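Local coordinates for putative rubredoxin reductase (Rhodopseudomonas palustris, PDB 3FG2), which uses bound FAD to pass electrons, probably from NADH, to the ferredoxin that serves the CYP199A2 cytochrome P450 system, at residues Y203-T208 with V221-N226; V181-I186 with F352-Y357; A296-R301 with K312-Y317. All blocks are in the same frame, centred on the assembly; numbering follows the deposited sequence.

Contact 1. Residues Y203-T208 with V221-N226; sequences YGVRAT and VLSDGN
The carboxylate of Asp224 has Val205 CG1 over one face, 3.9 Å from OD1 and almost as near to the carboxyl carbon. Its opposite face is turned to the backbone of its own segment: Asn226 N gives a 3.0 Å bond to Asp224 OD2 and approaches from above the carboxylate plane, 47° out of it, which makes an Asx turn. The carbonyl of Arg206 is met differently. Ser223 N lies in its plane, 2.9 Å from Arg206 O, although the N-H points somewhat off line (133° at the hydrogen). Leu222 CA sends a CA-H contact to the same oxygen, and Leu222 CD2 packs beside it.

These groups sit where the hairpin of strands 207-213 and 216-222 opens at its base. Ala207 and Leu222 form an antiparallel non-hydrogen-bonded pair, and a type I turn from Leu222 to Gly225 sends the chain back into strand 227-229. The resulting three-stranded antiparallel meander is a standard part of the NAD-binding domain in pyridine nucleotide-disulphide oxidoreductases. Inward of it, Val205 and Leu222 both rest on Val171 of the parallel sheet.

Beyond the last bridge, a side chain takes over the pairing: Ser223 OG accepts a nearly straight bond from Arg206 N at 3.0 Å. With chi1 at 48°, OG stands between its own backbone N and carbonyl carbon, and water 1 ties it to Gly204 O. On the hairpin side, Thr208 N donates to Val221 O at 2.8 Å. The Thr208 side chain divides its work, CG2 lying against Ser223 CA at 3.5 Å while OG1 shares water 2 with Leu222 O.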
loop_
_atom_site.group_PDB
_atom_site.type_symbol
_atom_site.label_atom_id
_atom_site.label_comp_id
_atom_site.label_asym_id
_atom_site.label_seq_id
_atom_site.Cartn_x
_atom_site.Cartn_y
_atom_site.Cartn_z
ATOM N N TYR A 203 -15.639 6.333 16.482
ATOM C CA TYR A 203 -15.403 4.895 16.464
ATOM C C TYR A 203 -16.665 4.052 16.606
ATOM O O TYR A 203 -17.706 4.543 17.034
ATOM C CB TYR A 203 -14.423 4.511 17.576
ATOM C CG TYR A 203 -13.101 5.221 17.479
ATOM C CD1 TYR A 203 -12.795 6.291 18.320
ATOM C CD2 TYR A 203 -12.159 4.841 16.524
ATOM C CE1 TYR A 203 -11.576 6.968 18.210
ATOM C CE2 TYR A 203 -10.953 5.504 16.404
ATOM C CZ TYR A 203 -10.663 6.565 17.247
ATOM O OH TYR A 203 -9.456 7.208 17.124
ATOM N N GLY A 204 -16.548 2.778 16.240
ATOM C CA GLY A 204 -17.659 1.853 16.352
ATOM C C GLY A 204 -18.841 2.103 15.442
ATOM O O GLY A 204 -19.944 1.632 15.729
ATOM N N VAL A 205 -18.619 2.815 14.342
ATOM C CA VAL A 205 -19.694 3.122 13.409
ATOM C C VAL A 205 -19.350 2.908 11.930
ATOM O O VAL A 205 -18.184 2.978 11.529
ATOM C CB VAL A 205 -20.172 4.580 13.601
ATOM C CG1 VAL A 205 -21.019 4.686 14.869
ATOM C CG2 VAL A 205 -18.960 5.519 13.705
ATOM N N ARG A 206 -20.383 2.634 11.135
ATOM C CA ARG A 206 -20.256 2.423 9.695
ATOM C C ARG A 206 -21.133 3.451 9.015
ATOM O O ARG A 206 -22.082 3.961 9.617
ATOM C CB ARG A 206 -20.816 1.066 9.255
ATOM C CG ARG A 206 -20.247 -0.165 9.891
ATOM C CD ARG A 206 -21.133 -1.350 9.514
ATOM N NE ARG A 206 -21.245 -1.503 8.066
ATOM C CZ ARG A 206 -20.650 -2.465 7.365
ATOM N NH1 ARG A 206 -19.899 -3.376 7.976
ATOM N NH2 ARG A 206 -20.795 -2.509 6.046
ATOM N N ALA A 207 -20.835 3.731 7.752
ATOM C CA ALA A 207 -21.656 4.648 6.980
ATOM C C ALA A 207 -22.817 3.779 6.484
ATOM O O ALA A 207 -22.599 2.669 5.999
ATOM C CB ALA A 207 -20.868 5.203 5.798
ATOM N N THR A 208 -24.046 4.261 6.631
ATOM C CA THR A 208 -25.207 3.502 6.179
ATOM C C THR A 208 -25.914 4.217 5.039
ATOM O O THR A 208 -26.793 3.646 4.394
ATOM C CB THR A 208 -26.235 3.305 7.311
ATOM O OG1 THR A 208 -26.658 4.585 7.796
ATOM C CG2 THR A 208 -25.631 2.497 8.453
ATOM N N VAL A 221 -24.564 9.459 6.994
ATOM C CA VAL A 221 -25.395 8.827 8.008
ATOM C C VAL A 221 -24.667 7.601 8.559
ATOM O O VAL A 221 -24.115 6.797 7.802
ATOM C CB VAL A 221 -26.761 8.411 7.424
ATOM C CG1 VAL A 221 -27.701 7.991 8.547
ATOM C CG2 VAL A 221 -27.362 9.565 6.632
ATOM N N LEU A 222 -24.676 7.458 9.878
ATOM C CA LEU A 222 -23.986 6.349 10.528
ATOM C C LEU A 222 -24.919 5.267 11.056
ATOM O O LEU A 222 -26.137 5.467 11.171
ATOM C CB LEU A 222 -23.130 6.886 11.678
ATOM C CG LEU A 222 -22.115 7.973 11.306
ATOM C CD1 LEU A 222 -21.493 8.545 12.569
ATOM C CD2 LEU A 222 -21.045 7.393 10.383
ATOM N N SER A 223 -24.328 4.124 11.392
ATOM C CA SER A 223 -25.074 2.984 11.919
ATOM C C SER A 223 -25.679 3.237 13.301
ATOM O O SER A 223 -26.401 2.387 13.827
ATOM C CB SER A 223 -24.177 1.744 11.966
ATOM O OG SER A 223 -22.933 2.056 12.562
ATOM N N ASP A 224 -25.379 4.383 13.908
ATOM C CA ASP A 224 -25.986 4.662 15.201
ATOM C C ASP A 224 -27.195 5.571 14.989
ATOM O O ASP A 224 -27.821 6.034 15.947
ATOM C CB ASP A 224 -24.981 5.294 16.172
ATOM C CG ASP A 224 -24.419 6.601 15.670
ATOM O OD1 ASP A 224 -23.580 7.185 16.389
ATOM O OD2 ASP A 224 -24.809 7.039 14.565
ATOM N N GLY A 225 -27.524 5.801 13.719
ATOM C CA GLY A 225 -28.667 6.634 13.374
ATOM C C GLY A 225 -28.365 8.112 13.189
ATOM O O GLY A 225 -29.134 8.831 12.557
ATOM N N ASN A 226 -27.244 8.563 13.743
ATOM C CA ASN A 226 -26.847 9.963 13.655
ATOM C C ASN A 226 -26.263 10.299 12.290
ATOM O O ASN A 226 -25.831 9.422 11.548
ATOM C CB ASN A 226 -25.834 10.271 14.756
ATOM C CG ASN A 226 -25.295 11.686 14.681
ATOM O OD1 ASN A 226 -26.058 12.654 14.577
ATOM N ND2 ASN A 226 -23.971 11.819 14.750
HETATM O O HOH W 1 -22.609 0.519 14.917
HETATM O O HOH W 2 -28.300 4.440 9.958
#

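Contact 2. Residues V181-I186 with F352-Y357; sequences VVTPEI and FSAFCY
Apolar contacts carry this interface, and Ile186 supplies two of them through one methyl. Its CD1, turned at chi2 -56°, comes obliquely to the Phe352 ring, 4.0 Å from Phe352 CE1, and also lies 4.3 Å from Ala354 CB. The Phe352 ring is held in turn by Tyr189, one helical turn on from Ile186, in an edge-to-face pair. At the other end of the contact, Thr183 CG2 touches Cys356 SG at 3.9 Å. Phe352, Ala354 and Cys356 alternate along the strand, so all three point toward the helix start.

Polar interactions run beside this packing. Thr183 OG1 lies 2.8 Å from Glu185 OE1 and is also hydrogen-bonded to Glu366 OE1 on the neighbouring strand. Thr183 occupies the N-cap position without a side-chain capping bond; its carbonyl O accepts from Ile186 N at 2.9 Å, in the first turn.

No hydrogen bond joins the two segments directly. What meets here is the N-terminal turn of helix 184-196, in what is probably the NAD-binding domain, and strand 351-358. The junction thus packs the start of a helix from a Rossmann-type domain on the antiparallel sheet of the Reductase C-terminal domain, consistent with the domain layout of this family.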
loop_
_atom_site.group_PDB
_atom_site.type_symbol
_atom_site.label_atom_id
_atom_site.label_comp_id
_atom_site.label_asym_id
_atom_site.label_seq_id
_atom_site.Cartn_x
_atom_site.Cartn_y
_atom_site.Cartn_z
ATOM N N VAL A 181 -3.562 -2.705 11.111
ATOM C CA VAL A 181 -2.111 -2.701 10.961
ATOM C C VAL A 181 -1.177 -2.308 12.111
ATOM O O VAL A 181 0.023 -2.560 12.016
ATOM C CB VAL A 181 -1.717 -1.841 9.737
ATOM C CG1 VAL A 181 -2.191 -2.509 8.455
ATOM C CG2 VAL A 181 -2.346 -0.458 9.854
ATOM N N VAL A 182 -1.689 -1.690 13.173
ATOM C CA VAL A 182 -0.823 -1.301 14.294
ATOM C C VAL A 182 -1.416 -1.719 15.635
ATOM O O VAL A 182 -2.616 -2.009 15.724
ATOM C CB VAL A 182 -0.584 0.240 14.338
ATOM C CG1 VAL A 182 -0.067 0.729 12.999
ATOM C CG2 VAL A 182 -1.873 0.969 14.716
ATOM N N THR A 183 -0.582 -1.747 16.673
ATOM C CA THR A 183 -1.053 -2.118 18.010
ATOM C C THR A 183 -1.676 -0.886 18.698
ATOM O O THR A 183 -1.414 0.254 18.310
ATOM C CB THR A 183 0.097 -2.714 18.877
ATOM O OG1 THR A 183 1.162 -1.761 19.017
ATOM C CG2 THR A 183 0.639 -3.983 18.228
ATOM N N PRO A 184 -2.505 -1.103 19.732
ATOM C CA PRO A 184 -3.181 -0.030 20.474
ATOM C C PRO A 184 -2.374 1.209 20.874
ATOM O O PRO A 184 -2.888 2.325 20.798
ATOM C CB PRO A 184 -3.758 -0.760 21.687
ATOM C CG PRO A 184 -4.057 -2.122 21.133
ATOM C CD PRO A 184 -2.795 -2.411 20.343
ATOM N N GLU A 185 -1.128 1.028 21.304
ATOM C CA GLU A 185 -0.320 2.176 21.711
ATOM C C GLU A 185 -0.092 3.151 20.555
ATOM O O GLU A 185 0.026 4.358 20.771
ATOM C CB GLU A 185 1.028 1.730 22.285
ATOM C CG GLU A 185 0.943 0.677 23.383
ATOM C CD GLU A 185 0.543 -0.713 22.848
ATOM O OE1 GLU A 185 0.930 -1.064 21.703
ATOM O OE2 GLU A 185 -0.147 -1.460 23.584
ATOM N N ILE A 186 -0.027 2.636 19.333
ATOM C CA ILE A 186 0.162 3.502 18.174
ATOM C C ILE A 186 -1.145 4.222 17.843
ATOM O O ILE A 186 -1.149 5.428 17.579
ATOM C CB ILE A 186 0.644 2.703 16.938
ATOM C CG1 ILE A 186 1.992 2.036 17.245
ATOM C CG2 ILE A 186 0.785 3.623 15.736
ATOM C CD1 ILE A 186 3.079 3.005 17.697
ATOM N N PHE A 352 9.130 7.682 20.262
ATOM C CA PHE A 352 9.159 6.430 20.992
ATOM C C PHE A 352 8.883 5.295 20.024
ATOM O O PHE A 352 8.544 5.521 18.857
ATOM C CB PHE A 352 8.071 6.446 22.068
ATOM C CG PHE A 352 6.680 6.357 21.509
ATOM C CD1 PHE A 352 6.092 5.120 21.262
ATOM C CD2 PHE A 352 5.982 7.509 21.164
ATOM C CE1 PHE A 352 4.838 5.032 20.678
ATOM C CE2 PHE A 352 4.722 7.434 20.576
ATOM C CZ PHE A 352 4.148 6.195 20.332
ATOM N N SER A 353 9.009 4.076 20.524
ATOM C CA SER A 353 8.759 2.896 19.717
ATOM C C SER A 353 8.001 1.858 20.539
ATOM O O SER A 353 8.128 1.792 21.768
ATOM C CB SER A 353 10.080 2.292 19.218
ATOM O OG SER A 353 10.774 3.189 18.366
ATOM N N ALA A 354 7.194 1.061 19.858
ATOM C CA ALA A 354 6.461 0.008 20.525
ATOM C C ALA A 354 7.121 -1.291 20.080
ATOM O O ALA A 354 7.029 -1.680 18.908
ATOM C CB ALA A 354 5.001 0.033 20.111
ATOM N N PHE A 355 7.824 -1.946 21.003
ATOM C CA PHE A 355 8.467 -3.209 20.684
ATOM C C PHE A 355 7.421 -4.282 20.916
ATOM O O PHE A 355 6.991 -4.523 22.042
ATOM C CB PHE A 355 9.701 -3.432 21.569
ATOM C CG PHE A 355 10.911 -2.664 21.122
ATOM C CD1 PHE A 355 10.851 -1.284 20.947
ATOM C CD2 PHE A 355 12.112 -3.319 20.874
ATOM C CE1 PHE A 355 11.966 -0.568 20.532
ATOM C CE2 PHE A 355 13.239 -2.613 20.457
ATOM C CZ PHE A 355 13.163 -1.231 20.285
ATOM N N CYS A 356 6.997 -4.921 19.837
ATOM C CA CYS A 356 5.968 -5.937 19.935
ATOM C C CYS A 356 6.548 -7.332 19.995
ATOM O O CYS A 356 7.399 -7.704 19.176
ATOM C CB CYS A 356 5.029 -5.817 18.742
ATOM S SG CYS A 356 4.513 -4.125 18.460
ATOM N N TYR A 357 6.064 -8.102 20.964
ATOM C CA TYR A 357 6.504 -9.474 21.162
ATOM C C TYR A 357 5.371 -10.488 21.083
ATOM O O TYR A 357 4.191 -10.153 21.243
ATOM C CB TYR A 357 7.156 -9.635 22.529
ATOM C CG TYR A 357 8.408 -8.834 22.732
ATOM C CD1 TYR A 357 8.357 -7.451 22.895
ATOM C CD2 TYR A 357 9.653 -9.462 22.779
ATOM C CE1 TYR A 357 9.510 -6.710 23.104
ATOM C CE2 TYR A 357 10.815 -8.730 22.986
ATOM C CZ TYR A 357 10.737 -7.356 23.149
ATOM O OH TYR A 357 11.885 -6.633 23.373
#

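Contact 3. Residues A296-R301 with K312-Y317; sequences ATDQAR and KPYDGY
Tyr314 is the first residue of the loop to meet the helix, and its ring lies between two layers. Gln299 CG sits over one face in a CH-pi contact, 3.5 Å from the ring centroid and 18° off the normal. The backbone N of Gly316, two residues on, stands 3.4 Å above the opposite face, offset toward the rim. Asp298 C comes to the ring edge, 3.6 Å from Tyr314 CE1, and Asp298 CB lies equally close to Tyr314 OH. CB of the tyrosine points toward the helix, and with CG anti to the backbone N (chi1 173°) the ring follows on beside Gln299. Phe279 packs edge-to-face with this ring, and weak hydrogen bonds from Asn295 and Gln294 attend the hydroxyl.

An alanine here would probably open a gap between helix and loop, taking the aromatic surface from Gln299 CG and the edge-to-face partner from Phe279.

The Gln299 chain crosses the ring at about a right angle, its amide plane turned 81° from the ring, and its OE1 is fixed by Gly274 N, much as Asp298 OD2 is bonded by Gln294. The helix involved, 293-306, follows the last strands of the FAD-binding region and touches the cofactor through Ala296; the loop leads from it to strand 319-324, the start of the C-terminal domain's sheet.

At Gly316 the backbone passes so near that a beta carbon would fall 2.6 Å from Asp298 CB, a clash that accounts for glycine. Gly316 CA packs 3.7 Å from Asp298 OD2. Tyr317 then contributes its carbonyl: water 3 donates both to Tyr317 O, at 2.8 Å, and to Asp298 OD2.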
loop_
_atom_site.group_PDB
_atom_site.type_symbol
_atom_site.label_atom_id
_atom_site.label_comp_id
_atom_site.label_asym_id
_atom_site.label_seq_id
_atom_site.Cartn_x
_atom_site.Cartn_y
_atom_site.Cartn_z
ATOM N N ALA A 296 6.469 -4.786 -3.012
ATOM C CA ALA A 296 6.418 -4.701 -4.464
ATOM C C ALA A 296 7.829 -4.748 -5.031
ATOM O O ALA A 296 8.115 -5.462 -5.995
ATOM C CB ALA A 296 5.725 -3.399 -4.890
ATOM N N THR A 297 8.708 -3.983 -4.403
ATOM C CA THR A 297 10.092 -3.882 -4.818
ATOM C C THR A 297 10.883 -5.175 -4.643
ATOM O O THR A 297 11.470 -5.678 -5.600
ATOM C CB THR A 297 10.779 -2.739 -4.043
ATOM O OG1 THR A 297 10.154 -1.496 -4.390
ATOM C CG2 THR A 297 12.256 -2.671 -4.364
ATOM N N ASP A 298 10.901 -5.720 -3.431
ATOM C CA ASP A 298 11.653 -6.942 -3.180
ATOM C C ASP A 298 11.116 -8.109 -3.992
ATOM O O ASP A 298 11.879 -8.947 -4.476
ATOM C CB ASP A 298 11.640 -7.305 -1.693
ATOM C CG ASP A 298 12.309 -6.255 -0.827
ATOM O OD1 ASP A 298 13.188 -5.512 -1.330
ATOM O OD2 ASP A 298 11.958 -6.187 0.370
ATOM N N GLN A 299 9.801 -8.171 -4.149
ATOM C CA GLN A 299 9.226 -9.256 -4.922
ATOM C C GLN A 299 9.665 -9.130 -6.375
ATOM O O GLN A 299 9.970 -10.134 -7.030
ATOM C CB GLN A 299 7.704 -9.250 -4.802
ATOM C CG GLN A 299 7.188 -10.157 -3.696
ATOM C CD GLN A 299 5.683 -10.265 -3.688
ATOM O OE1 GLN A 299 5.043 -10.246 -4.743
ATOM N NE2 GLN A 299 5.104 -10.398 -2.501
ATOM N N ALA A 300 9.715 -7.896 -6.874
ATOM C CA ALA A 300 10.141 -7.662 -8.248
ATOM C C ALA A 300 11.580 -8.153 -8.420
ATOM O O ALA A 300 11.904 -8.828 -9.398
ATOM C CB ALA A 300 10.047 -6.186 -8.583
ATOM N N ARG A 301 12.441 -7.818 -7.462
ATOM C CA ARG A 301 13.836 -8.242 -7.514
ATOM C C ARG A 301 13.929 -9.771 -7.543
ATOM O O ARG A 301 14.704 -10.343 -8.316
ATOM C CB ARG A 301 14.600 -7.695 -6.303
ATOM C CG ARG A 301 14.968 -6.214 -6.399
ATOM C CD ARG A 301 15.592 -5.719 -5.094
ATOM N NE ARG A 301 16.397 -4.511 -5.273
ATOM C CZ ARG A 301 15.922 -3.332 -5.661
ATOM N NH1 ARG A 301 14.631 -3.184 -5.915
ATOM N NH2 ARG A 301 16.742 -2.299 -5.807
ATOM N N LYS A 312 15.337 -18.291 -6.187
ATOM C CA LYS A 312 15.370 -18.444 -4.735
ATOM C C LYS A 312 14.025 -18.128 -4.105
ATOM O O LYS A 312 13.218 -17.405 -4.677
ATOM C CB LYS A 312 16.416 -17.513 -4.121
ATOM C CG LYS A 312 17.847 -17.970 -4.271
ATOM C CD LYS A 312 18.771 -16.987 -3.581
ATOM C CE LYS A 312 20.140 -17.585 -3.354
ATOM N NZ LYS A 312 20.069 -18.819 -2.519
ATOM N N PRO A 313 13.765 -18.678 -2.914
ATOM C CA PRO A 313 12.498 -18.419 -2.230
ATOM C C PRO A 313 12.419 -16.940 -1.878
ATOM O O PRO A 313 13.403 -16.358 -1.421
ATOM C CB PRO A 313 12.595 -19.286 -0.979
ATOM C CG PRO A 313 13.449 -20.428 -1.423
ATOM C CD PRO A 313 14.527 -19.733 -2.226
ATOM N N TYR A 314 11.261 -16.331 -2.106
ATOM C CA TYR A 314 11.077 -14.920 -1.786
ATOM C C TYR A 314 11.202 -14.723 -0.274
ATOM O O TYR A 314 10.588 -15.459 0.501
ATOM C CB TYR A 314 9.697 -14.441 -2.241
ATOM C CG TYR A 314 9.408 -13.047 -1.777
ATOM C CD1 TYR A 314 10.145 -11.972 -2.271
ATOM C CD2 TYR A 314 8.457 -12.801 -0.785
ATOM C CE1 TYR A 314 9.955 -10.680 -1.788
ATOM C CE2 TYR A 314 8.255 -11.500 -0.288
ATOM C CZ TYR A 314 9.014 -10.448 -0.800
ATOM O OH TYR A 314 8.844 -9.165 -0.342
ATOM N N ASP A 315 11.996 -13.741 0.147
ATOM C CA ASP A 315 12.164 -13.479 1.575
ATOM C C ASP A 315 12.389 -12.000 1.892
ATOM O O ASP A 315 13.124 -11.664 2.826
ATOM C CB ASP A 315 13.325 -14.306 2.145
ATOM C CG ASP A 315 13.346 -14.321 3.681
ATOM O OD1 ASP A 315 14.380 -14.708 4.257
ATOM O OD2 ASP A 315 12.332 -13.953 4.320
ATOM N N GLY A 316 11.762 -11.118 1.120
ATOM C CA GLY A 316 11.919 -9.701 1.381
ATOM C C GLY A 316 11.334 -9.421 2.752
ATOM O O GLY A 316 10.140 -9.632 2.959
ATOM N N TYR A 317 12.149 -8.968 3.700
ATOM C CA TYR A 317 11.617 -8.699 5.027
ATOM C C TYR A 317 10.690 -7.488 4.998
ATOM O O TYR A 317 11.084 -6.397 4.577
ATOM C CB TYR A 317 12.717 -8.460 6.052
ATOM C CG TYR A 317 12.211 -8.764 7.435
ATOM C CD1 TYR A 317 12.217 -10.073 7.923
ATOM C CD2 TYR A 317 11.631 -7.770 8.220
ATOM C CE1 TYR A 317 11.649 -10.387 9.163
ATOM C CE2 TYR A 317 11.059 -8.073 9.459
ATOM C CZ TYR A 317 11.075 -9.383 9.923
ATOM O OH TYR A 317 10.539 -9.688 11.152
HETATM O O HOH W 3 13.428 -5.947 3.064
#

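The three contacts range from a local hairpin to a long-range junction between domains. Contact 2 joins segments 166 residues apart in the chain, and the loop it closes holds both other contacts, which follow one another in series. Contact 1 lies at the edge of the probable NAD-binding domain, its centre about 28 Å from that of contact 2, whereas contact 3 belongs to the FAD side, about 25 Å from contact 2 between centres. Contacts 1 and 3 lie on opposite sides of the chain's centre, with centres about 40 Å apart. Only contact 3 includes a residue of the flavin pocket, Ala296; the Ile186 side chain in contact 2 remains about 14 Å from FAD.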